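Local coordinates for protein cathepsin L Propeptide (Toxoplasma gondii, PDB 3F75) that forms the I29-family propeptide of a cathepsin L and packs as a separate chain against the protease, consistent with a role as its inhibitor, at residues F28-K34 with M70-D75. Sequence-based numbering, arbitrary orientation.
Sequences FQAMYAK and MNHFGD. With EDO (1,2-ethanediol), chain F.
Within an I29 cathepsin propeptide inhibitor domain, the C-terminal end of helix 18-32 docks on the loop between strand 66-68 and helix 78-84. Segment 28-34 continues that helix (Tyr-32 N to Phe-28 O 3.0 Å); Ala-33 is the first residue to leave helical phi/psi, with positive phi (55/44), and Lys-34 then extends back toward the loop. Residues 71-74 form a type I turn, closed by the hydrogen bond Gly-74 N to Asn-71 O (2.9 Å), with an Asx turn in which Phe-73 N donates to Asn-71 OD1 (2.8 Å). The register sets Phe-28 CA 8.1 Å from Gly-74 CA and Tyr-32 CA 6.3 Å from His-72 CA. The buried Phe-28 ring (chi1 t) lies against the turn, CE1 3.5 Å from Asn-71 O near the ring plane, 3.8 Å from Gly-74 CA and 4.2 Å from Met-70 SD, an oblique Met-aromatic contact; CZ is 3.6 Å from Asp-75 N. A CB on Gly-74 would clash with Phe-28 CE1 and Met-70 SD. Tyr-32 (chi1 m) presents a ring face to His-72: His-72 CA stands 3.9 Å from the Tyr-32 ring centroid, 7° off the normal, a CH-pi contact. Lys-34 NZ donates to His-72 O (3.0 Å), forms a longer salt bridge with Asp-75 OD1 (3.6 Å) and hydrogen-bonds to O1 of a 1,2-ethanediol, probably from the crystallisation liquor (3.0 Å), whose O2 donates to Asp-75 OD2 (2.5 Å). Phe-49 of helix 39-60 packs on Phe-28 and Met-70. A type I turn with an Asx turn, packed against a helix end, here forms the protease-facing loop of the cathepsin propeptide fold, where Asn-71 and Phe-73 contact the protease chain.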
loop_
_atom_site.group_PDB
_atom_site.type_symbol
_atom_site.label_atom_id
_atom_site.label_comp_id
_atom_site.label_asym_id
_atom_site.label_seq_id
_atom_site.Cartn_x
_atom_site.Cartn_y
_atom_site.Cartn_z
ATOM N N PHE B 28 11.648 -18.680 -10.960
ATOM C CA PHE B 28 10.901 -18.028 -9.887
ATOM C C PHE B 28 11.558 -18.358 -8.538
ATOM O O PHE B 28 11.778 -17.466 -7.722
ATOM C CB PHE B 28 9.428 -18.497 -9.913
ATOM C CG PHE B 28 8.612 -18.064 -8.721
ATOM C CD1 PHE B 28 8.088 -16.787 -8.645
ATOM C CD2 PHE B 28 8.339 -18.951 -7.691
ATOM C CE1 PHE B 28 7.307 -16.389 -7.565
ATOM C CE2 PHE B 28 7.575 -18.560 -6.590
ATOM C CZ PHE B 28 7.056 -17.272 -6.525
ATOM N N GLN B 29 11.857 -19.630 -8.307
ATOM C CA GLN B 29 12.494 -20.059 -7.059
ATOM C C GLN B 29 13.849 -19.378 -6.876
ATOM O O GLN B 29 14.161 -18.903 -5.787
ATOM C CB GLN B 29 12.674 -21.580 -7.019
ATOM C CG GLN B 29 11.395 -22.351 -6.760
ATOM C CD GLN B 29 11.659 -23.773 -6.295
ATOM O OE1 GLN B 29 11.577 -24.702 -7.086
ATOM N NE2 GLN B 29 11.971 -23.947 -5.014
ATOM N N ALA B 30 14.636 -19.315 -7.951
ATOM C CA ALA B 30 15.952 -18.693 -7.908
ATOM C C ALA B 30 15.844 -17.202 -7.681
ATOM O O ALA B 30 16.535 -16.643 -6.837
ATOM C CB ALA B 30 16.733 -18.966 -9.219
ATOM N N MET B 31 14.977 -16.558 -8.456
ATOM C CA MET B 31 14.852 -15.122 -8.395
ATOM C C MET B 31 14.388 -14.673 -7.007
ATOM O O MET B 31 14.894 -13.687 -6.481
ATOM C CB MET B 31 13.871 -14.636 -9.463
ATOM C CG MET B 31 13.763 -13.126 -9.536
ATOM S SD MET B 31 12.747 -12.662 -10.932
ATOM C CE MET B 31 13.788 -13.196 -12.299
ATOM N N TYR B 32 13.428 -15.370 -6.405
ATOM C CA TYR B 32 12.924 -14.917 -5.100
ATOM C C TYR B 32 13.408 -15.746 -3.918
ATOM O O TYR B 32 12.952 -15.543 -2.797
ATOM C CB TYR B 32 11.397 -14.829 -5.112
ATOM C CG TYR B 32 10.890 -13.888 -6.165
ATOM C CD1 TYR B 32 11.073 -12.514 -6.046
ATOM C CD2 TYR B 32 10.244 -14.363 -7.297
ATOM C CE1 TYR B 32 10.600 -11.638 -7.033
ATOM C CE2 TYR B 32 9.800 -13.505 -8.279
ATOM C CZ TYR B 32 9.969 -12.141 -8.138
ATOM O OH TYR B 32 9.512 -11.299 -9.142
ATOM N N ALA B 33 14.346 -16.654 -4.151
ATOM C CA ALA B 33 14.887 -17.492 -3.090
ATOM C C ALA B 33 13.764 -18.216 -2.371
ATOM O O ALA B 33 13.729 -18.260 -1.151
ATOM C CB ALA B 33 15.722 -16.656 -2.099
ATOM N N LYS B 34 12.827 -18.746 -3.140
ATOM C CA LYS B 34 11.728 -19.513 -2.593
ATOM C C LYS B 34 12.140 -20.973 -2.488
ATOM O O LYS B 34 12.541 -21.588 -3.482
ATOM C CB LYS B 34 10.491 -19.420 -3.480
ATOM C CG LYS B 34 10.001 -18.007 -3.732
ATOM C CD LYS B 34 9.032 -17.575 -2.698
ATOM C CE LYS B 34 8.425 -16.216 -3.021
ATOM N NZ LYS B 34 7.458 -15.861 -1.947
ATOM N N MET B 70 4.463 -11.201 -13.081
ATOM C CA MET B 70 4.869 -12.079 -11.988
ATOM C C MET B 70 5.721 -11.319 -10.945
ATOM O O MET B 70 6.473 -10.403 -11.271
ATOM C CB MET B 70 5.644 -13.286 -12.560
ATOM C CG MET B 70 6.126 -14.292 -11.510
ATOM S SD MET B 70 4.796 -15.106 -10.614
ATOM C CE MET B 70 3.917 -15.953 -11.924
ATOM N N ASN B 71 5.585 -11.690 -9.678
ATOM C CA ASN B 71 6.292 -11.006 -8.618
ATOM C C ASN B 71 6.425 -11.929 -7.407
ATOM O O ASN B 71 6.126 -13.120 -7.522
ATOM C CB ASN B 71 5.578 -9.696 -8.268
ATOM C CG ASN B 71 4.166 -9.908 -7.764
ATOM O OD1 ASN B 71 3.878 -10.873 -7.064
ATOM N ND2 ASN B 71 3.278 -8.987 -8.107
ATOM N N HIS B 72 6.851 -11.412 -6.258
ATOM C CA HIS B 72 7.132 -12.316 -5.112
ATOM C C HIS B 72 5.885 -12.938 -4.473
ATOM O O HIS B 72 6.013 -13.815 -3.618
ATOM C CB HIS B 72 8.082 -11.703 -4.051
ATOM C CG HIS B 72 7.525 -10.535 -3.289
ATOM N ND1 HIS B 72 8.337 -9.582 -2.719
ATOM C CD2 HIS B 72 6.258 -10.161 -3.001
ATOM C CE1 HIS B 72 7.597 -8.675 -2.108
ATOM N NE2 HIS B 72 6.330 -8.998 -2.270
ATOM N N PHE B 73 4.694 -12.538 -4.922
ATOM C CA PHE B 73 3.438 -13.179 -4.504
ATOM C C PHE B 73 3.012 -14.294 -5.456
ATOM O O PHE B 73 1.900 -14.832 -5.325
ATOM C CB PHE B 73 2.300 -12.163 -4.467
ATOM C CG PHE B 73 2.592 -10.950 -3.645
ATOM C CD1 PHE B 73 2.909 -11.072 -2.298
ATOM C CD2 PHE B 73 2.479 -9.685 -4.191
ATOM C CE1 PHE B 73 3.157 -9.965 -1.520
ATOM C CE2 PHE B 73 2.718 -8.547 -3.397
ATOM C CZ PHE B 73 3.061 -8.693 -2.073
ATOM N N GLY B 74 3.891 -14.658 -6.392
ATOM C CA GLY B 74 3.560 -15.612 -7.473
ATOM C C GLY B 74 3.086 -17.002 -7.069
ATOM O O GLY B 74 2.379 -17.667 -7.821
ATOM N N ASP B 75 3.481 -17.454 -5.890
ATOM C CA ASP B 75 3.095 -18.786 -5.405
ATOM C C ASP B 75 2.010 -18.753 -4.327
ATOM O O ASP B 75 1.818 -19.745 -3.620
ATOM C CB ASP B 75 4.340 -19.582 -4.943
ATOM C CG ASP B 75 5.063 -18.949 -3.749
ATOM O OD1 ASP B 75 4.866 -17.751 -3.475
ATOM O OD2 ASP B 75 5.852 -19.666 -3.084
HETATM C C1 EDO F . 6.627 -17.968 1.362
HETATM O O1 EDO F . 7.578 -17.080 0.739
HETATM C C2 EDO F . 5.787 -18.694 0.312
HETATM O O2 EDO F . 6.645 -19.130 -0.746
#